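Local coordinates for protein jasmonate-induced oxygenase 2 (Arabidopsis thaliana, PDB 6LSV) that uses iron and 2-oxoglutarate to hydroxylate jasmonate, the stress hormone that triggers plant defence responses, giving 12-hydroxyjasmonate, at residues L89-F100 against F157-Y168. Sequence-based numbering, arbitrary orientation.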
loop_
_atom_site.group_PDB
_atom_site.type_symbol
_atom_site.label_atom_id
_atom_site.label_comp_id
_atom_site.label_asym_id
_atom_site.label_seq_id
_atom_site.Cartn_x
_atom_site.Cartn_y
_atom_site.Cartn_z
ATOM N N LEU A 89 13.722 11.093 -9.823
ATOM C CA LEU A 89 12.996 11.296 -8.572
ATOM C C LEU A 89 12.537 9.968 -7.985
ATOM O O LEU A 89 12.608 9.764 -6.767
ATOM C CB LEU A 89 11.805 12.230 -8.797
ATOM C CG LEU A 89 10.906 12.482 -7.583
ATOM C CD1 LEU A 89 11.698 13.104 -6.443
ATOM C CD2 LEU A 89 9.724 13.362 -7.964
ATOM N N MET A 90 12.071 9.050 -8.839
ATOM C CA MET A 90 11.656 7.732 -8.367
ATOM C C MET A 90 12.802 7.006 -7.680
ATOM O O MET A 90 12.613 6.380 -6.632
ATOM C CB MET A 90 11.129 6.898 -9.534
ATOM C CG MET A 90 9.951 7.509 -10.264
ATOM S SD MET A 90 9.467 6.507 -11.678
ATOM C CE MET A 90 8.679 5.120 -10.867
ATOM N N ASP A 91 14.001 7.082 -8.257
ATOM C CA ASP A 91 15.145 6.388 -7.679
ATOM C C ASP A 91 15.696 7.128 -6.464
ATOM O O ASP A 91 16.131 6.494 -5.495
ATOM C CB ASP A 91 16.228 6.203 -8.740
ATOM C CG ASP A 91 15.730 5.426 -9.946
ATOM O OD1 ASP A 91 15.196 4.311 -9.759
ATOM O OD2 ASP A 91 15.870 5.926 -11.079
ATOM N N ALA A 92 15.687 8.463 -6.494
ATOM C CA ALA A 92 16.129 9.224 -5.330
ATOM C C ALA A 92 15.254 8.923 -4.123
ATOM O O ALA A 92 15.753 8.813 -2.996
ATOM C CB ALA A 92 16.126 10.720 -5.641
ATOM N N ALA A 93 13.945 8.779 -4.342
ATOM C CA ALA A 93 13.044 8.399 -3.258
ATOM C C ALA A 93 13.433 7.051 -2.665
ATOM O O ALA A 93 13.451 6.883 -1.440
ATOM C CB ALA A 93 11.602 8.367 -3.767
ATOM N N ARG A 94 13.755 6.081 -3.518
ATOM C CA ARG A 94 14.126 4.764 -3.016
ATOM C C ARG A 94 15.453 4.813 -2.269
ATOM O O ARG A 94 15.568 4.286 -1.156
ATOM C CB ARG A 94 14.191 3.767 -4.170
ATOM C CG ARG A 94 14.670 2.393 -3.761
ATOM C CD ARG A 94 14.975 1.536 -4.976
ATOM N NE ARG A 94 13.790 1.305 -5.798
ATOM C CZ ARG A 94 13.512 1.965 -6.917
ATOM N NH1 ARG A 94 14.337 2.908 -7.359
ATOM N NH2 ARG A 94 12.406 1.680 -7.593
ATOM N N GLU A 95 16.467 5.451 -2.861
ATOM C CA GLU A 95 17.802 5.417 -2.268
ATOM C C GLU A 95 17.898 6.296 -1.026
ATOM O O GLU A 95 18.681 5.992 -0.119
ATOM C CB GLU A 95 18.851 5.824 -3.300
ATOM C CG GLU A 95 18.956 4.858 -4.472
ATOM C CD GLU A 95 19.025 3.402 -4.032
ATOM O OE1 GLU A 95 19.880 3.071 -3.183
ATOM O OE2 GLU A 95 18.217 2.589 -4.532
ATOM N N ASN A 96 17.120 7.377 -0.962
ATOM C CA ASN A 96 17.026 8.139 0.279
ATOM C C ASN A 96 16.466 7.277 1.403
ATOM O O ASN A 96 17.014 7.248 2.510
ATOM C CB ASN A 96 16.155 9.377 0.074
ATOM C CG ASN A 96 16.959 10.593 -0.328
ATOM O OD1 ASN A 96 17.187 11.490 0.480
ATOM N ND2 ASN A 96 17.393 10.630 -1.582
ATOM N N TRP A 97 15.368 6.567 1.135
ATOM C CA TRP A 97 14.784 5.707 2.159
ATOM C C TRP A 97 15.686 4.518 2.461
ATOM O O TRP A 97 15.832 4.125 3.626
ATOM C CB TRP A 97 13.392 5.245 1.728
ATOM C CG TRP A 97 12.336 6.273 1.998
ATOM C CD1 TRP A 97 11.710 7.071 1.082
ATOM C CD2 TRP A 97 11.795 6.631 3.275
ATOM N NE1 TRP A 97 10.811 7.899 1.711
ATOM C CE2 TRP A 97 10.846 7.648 3.058
ATOM C CE3 TRP A 97 12.022 6.186 4.580
ATOM C CZ2 TRP A 97 10.119 8.223 4.097
ATOM C CZ3 TRP A 97 11.303 6.762 5.608
ATOM C CH2 TRP A 97 10.364 7.770 5.362
ATOM N N ARG A 98 16.305 3.935 1.432
ATOM C CA ARG A 98 17.259 2.857 1.674
ATOM C C ARG A 98 18.376 3.317 2.600
ATOM O O ARG A 98 18.797 2.573 3.493
ATOM C CB ARG A 98 17.836 2.349 0.353
ATOM C CG ARG A 98 18.731 1.131 0.520
ATOM C CD ARG A 98 19.610 0.893 -0.700
ATOM N NE ARG A 98 18.856 0.824 -1.952
ATOM C CZ ARG A 98 18.064 -0.187 -2.296
ATOM N NH1 ARG A 98 17.907 -1.222 -1.477
ATOM N NH2 ARG A 98 17.426 -0.161 -3.460
ATOM N N GLU A 99 18.860 4.547 2.406
ATOM C CA GLU A 99 19.886 5.095 3.288
ATOM C C GLU A 99 19.360 5.250 4.710
ATOM O O GLU A 99 20.083 4.989 5.680
ATOM C CB GLU A 99 20.378 6.435 2.740
ATOM C CG GLU A 99 21.267 7.232 3.687
ATOM C CD GLU A 99 22.609 6.564 3.943
ATOM O OE1 GLU A 99 23.500 6.663 3.071
ATOM O OE2 GLU A 99 22.773 5.945 5.018
ATOM N N PHE A 100 18.101 5.670 4.852
ATOM C CA PHE A 100 17.500 5.778 6.178
ATOM C C PHE A 100 17.481 4.427 6.883
ATOM O O PHE A 100 17.820 4.326 8.067
ATOM C CB PHE A 100 16.085 6.348 6.064
ATOM C CG PHE A 100 15.320 6.333 7.359
ATOM C CD1 PHE A 100 15.543 7.305 8.322
ATOM C CD2 PHE A 100 14.378 5.349 7.612
ATOM C CE1 PHE A 100 14.843 7.294 9.515
ATOM C CE2 PHE A 100 13.675 5.333 8.803
ATOM C CZ PHE A 100 13.906 6.308 9.754
ATOM N N PHE A 157 18.020 11.938 8.884
ATOM C CA PHE A 157 19.430 11.681 8.627
ATOM C C PHE A 157 19.853 11.926 7.178
ATOM O O PHE A 157 20.792 12.699 6.962
ATOM C CB PHE A 157 19.839 10.269 9.040
ATOM C CG PHE A 157 21.135 9.832 8.412
ATOM C CD1 PHE A 157 22.334 10.411 8.806
ATOM C CD2 PHE A 157 21.154 8.901 7.382
ATOM C CE1 PHE A 157 23.529 10.040 8.218
ATOM C CE2 PHE A 157 22.349 8.528 6.793
ATOM C CZ PHE A 157 23.537 9.099 7.212
ATOM N N PRO A 158 19.266 11.265 6.171
ATOM C CA PRO A 158 19.631 11.621 4.800
ATOM C C PRO A 158 19.195 13.045 4.531
ATOM O O PRO A 158 17.991 13.317 4.412
ATOM C CB PRO A 158 18.845 10.615 3.937
ATOM C CG PRO A 158 18.384 9.557 4.884
ATOM C CD PRO A 158 18.163 10.291 6.171
ATOM N N PRO A 159 20.135 13.991 4.483
ATOM C CA PRO A 159 19.748 15.406 4.588
ATOM C C PRO A 159 18.787 15.851 3.506
ATOM O O PRO A 159 18.110 16.870 3.681
ATOM C CB PRO A 159 21.092 16.139 4.496
ATOM C CG PRO A 159 22.111 15.096 4.923
ATOM C CD PRO A 159 21.589 13.838 4.307
ATOM N N THR A 160 18.678 15.099 2.415
ATOM C CA THR A 160 17.767 15.426 1.330
ATOM C C THR A 160 16.406 14.755 1.456
ATOM O O THR A 160 15.504 15.088 0.681
ATOM C CB THR A 160 18.396 15.025 -0.007
ATOM O OG1 THR A 160 18.892 13.685 0.086
ATOM C CG2 THR A 160 19.541 15.959 -0.354
ATOM N N ILE A 161 16.227 13.841 2.418
ATOM C CA ILE A 161 15.071 12.945 2.387
ATOM C C ILE A 161 13.765 13.728 2.467
ATOM O O ILE A 161 12.795 13.403 1.773
ATOM C CB ILE A 161 15.175 11.878 3.498
ATOM C CG1 ILE A 161 14.163 10.754 3.249
ATOM C CG2 ILE A 161 14.980 12.478 4.890
ATOM C CD1 ILE A 161 14.305 9.574 4.191
ATOM N N ARG A 162 13.721 14.783 3.281
ATOM C CA ARG A 162 12.467 15.509 3.449
ATOM C C ARG A 162 12.096 16.295 2.202
ATOM O O ARG A 162 10.907 16.472 1.914
ATOM C CB ARG A 162 12.553 16.437 4.657
ATOM C CG ARG A 162 12.759 15.696 5.955
ATOM C CD ARG A 162 12.545 16.603 7.133
ATOM N NE ARG A 162 12.712 15.889 8.392
ATOM C CZ ARG A 162 12.617 16.461 9.587
ATOM N NH1 ARG A 162 12.351 17.756 9.683
ATOM N NH2 ARG A 162 12.781 15.735 10.683
ATOM N N GLU A 163 13.089 16.773 1.450
ATOM C CA GLU A 163 12.787 17.449 0.196
ATOM C C GLU A 163 12.379 16.456 -0.884
ATOM O O GLU A 163 11.547 16.780 -1.740
ATOM C CB GLU A 163 13.990 18.277 -0.251
ATOM C CG GLU A 163 14.309 19.425 0.691
ATOM C CD GLU A 163 15.569 20.175 0.302
ATOM O OE1 GLU A 163 16.636 19.534 0.188
ATOM O OE2 GLU A 163 15.490 21.409 0.111
ATOM N N VAL A 164 12.938 15.244 -0.849
ATOM C CA VAL A 164 12.554 14.220 -1.814
ATOM C C VAL A 164 11.171 13.666 -1.489
ATOM O O VAL A 164 10.392 13.346 -2.394
ATOM C CB VAL A 164 13.614 13.107 -1.865
ATOM C CG1 VAL A 164 13.245 12.071 -2.911
ATOM C CG2 VAL A 164 14.981 13.700 -2.173
ATOM N N ILE A 165 10.842 13.541 -0.199
ATOM C CA ILE A 165 9.508 13.080 0.185
ATOM C C ILE A 165 8.453 14.079 -0.273
ATOM O O ILE A 165 7.439 13.708 -0.875
ATOM C CB ILE A 165 9.429 12.845 1.705
ATOM C CG1 ILE A 165 10.264 11.636 2.125
ATOM C CG2 ILE A 165 7.988 12.637 2.135
ATOM C CD1 ILE A 165 10.582 11.623 3.615
ATOM N N ASP A 166 8.682 15.367 0.002
ATOM C CA ASP A 166 7.687 16.389 -0.311
ATOM C C ASP A 166 7.417 16.470 -1.808
ATOM O O ASP A 166 6.264 16.601 -2.235
ATOM C CB ASP A 166 8.144 17.747 0.223
ATOM C CG ASP A 166 6.983 18.633 0.624
ATOM O OD1 ASP A 166 6.032 18.113 1.241
ATOM O OD2 ASP A 166 7.017 19.843 0.315
ATOM N N GLU A 167 8.468 16.395 -2.626
ATOM C CA GLU A 167 8.263 16.464 -4.067
ATOM C C GLU A 167 7.670 15.166 -4.602
ATOM O O GLU A 167 6.756 15.198 -5.432
ATOM C CB GLU A 167 9.576 16.798 -4.774
ATOM C CG GLU A 167 9.379 17.300 -6.198
ATOM C CD GLU A 167 10.599 17.092 -7.075
ATOM O OE1 GLU A 167 11.692 16.837 -6.529
ATOM O OE2 GLU A 167 10.460 17.177 -8.314
ATOM N N TYR A 168 8.172 14.020 -4.132
ATOM C CA TYR A 168 7.589 12.737 -4.516
ATOM C C TYR A 168 6.105 12.693 -4.175
ATOM O O TYR A 168 5.278 12.292 -5.002
ATOM C CB TYR A 168 8.342 11.602 -3.824
ATOM C CG TYR A 168 7.980 10.205 -4.274
ATOM C CD1 TYR A 168 8.530 9.655 -5.427
ATOM C CD2 TYR A 168 7.115 9.420 -3.524
ATOM C CE1 TYR A 168 8.210 8.367 -5.827
ATOM C CE2 TYR A 168 6.791 8.137 -3.913
ATOM C CZ TYR A 168 7.337 7.613 -5.064
ATOM O OH TYR A 168 7.005 6.333 -5.443
#
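Helix-to-helix packing joins residues 89-100 of helix 87-102 to the start of helix 161-186 and the turn before it, both helices lying against the large β-sheet. The two segments run roughly antiparallel, their axes approaching to 9.5 Å at a crossing angle of -138°. At the centre Val-164 is a knob in a hole formed by Leu-89, Ala-92, Ala-93 and Asn-96, where the small alanines leave room for a branched side chain to enter the groove.

On the side facing the sheet, aromatic rings receive aliphatic groups. The methyl CB of Ala-93 lies above the Tyr-168 ring, displaced from its centre, a CH-pi contact 4.1 Å from the centroid. Ile-161, with an extended chain (chi1 -166°, CG1 anti to the backbone N), sets CD1 over the centre of the six-membered ring of Trp-97, while Ile-165 CD1 reaches Trp-97 CZ2 at 3.5 Å.

Toward the partly exposed flank comes a polar pair. Thr-160 OG1 donates to Asn-96 OD1 at 2.8 Å, approaching an in-plane lone pair of the amide oxygen; ND2 of Asn-96 in turn bonds Ala-92 O, which accepts Asn-96 N from the opposite face. The two side-chain bonds together limit the amide's rotation. Pro-158, compact and rigid, is an apolar filler whose CG meets Phe-100 CB, and Glu-99 brings OE2 to the slightly positive C-H edge of the Phe-157 ring, carboxylate and ring planes 74° apart.

Leu-297 of strand 294-302 touches Ala-93, Trp-97 and Tyr-168 from the sheet side; the Tyr-168 side chain is about 11 Å from the bound 2-oxoglutarate. The arrangement is typical of the 2-oxoglutarate-dependent dioxygenase fold, in which helices back the major sheet of the double-stranded β-helix.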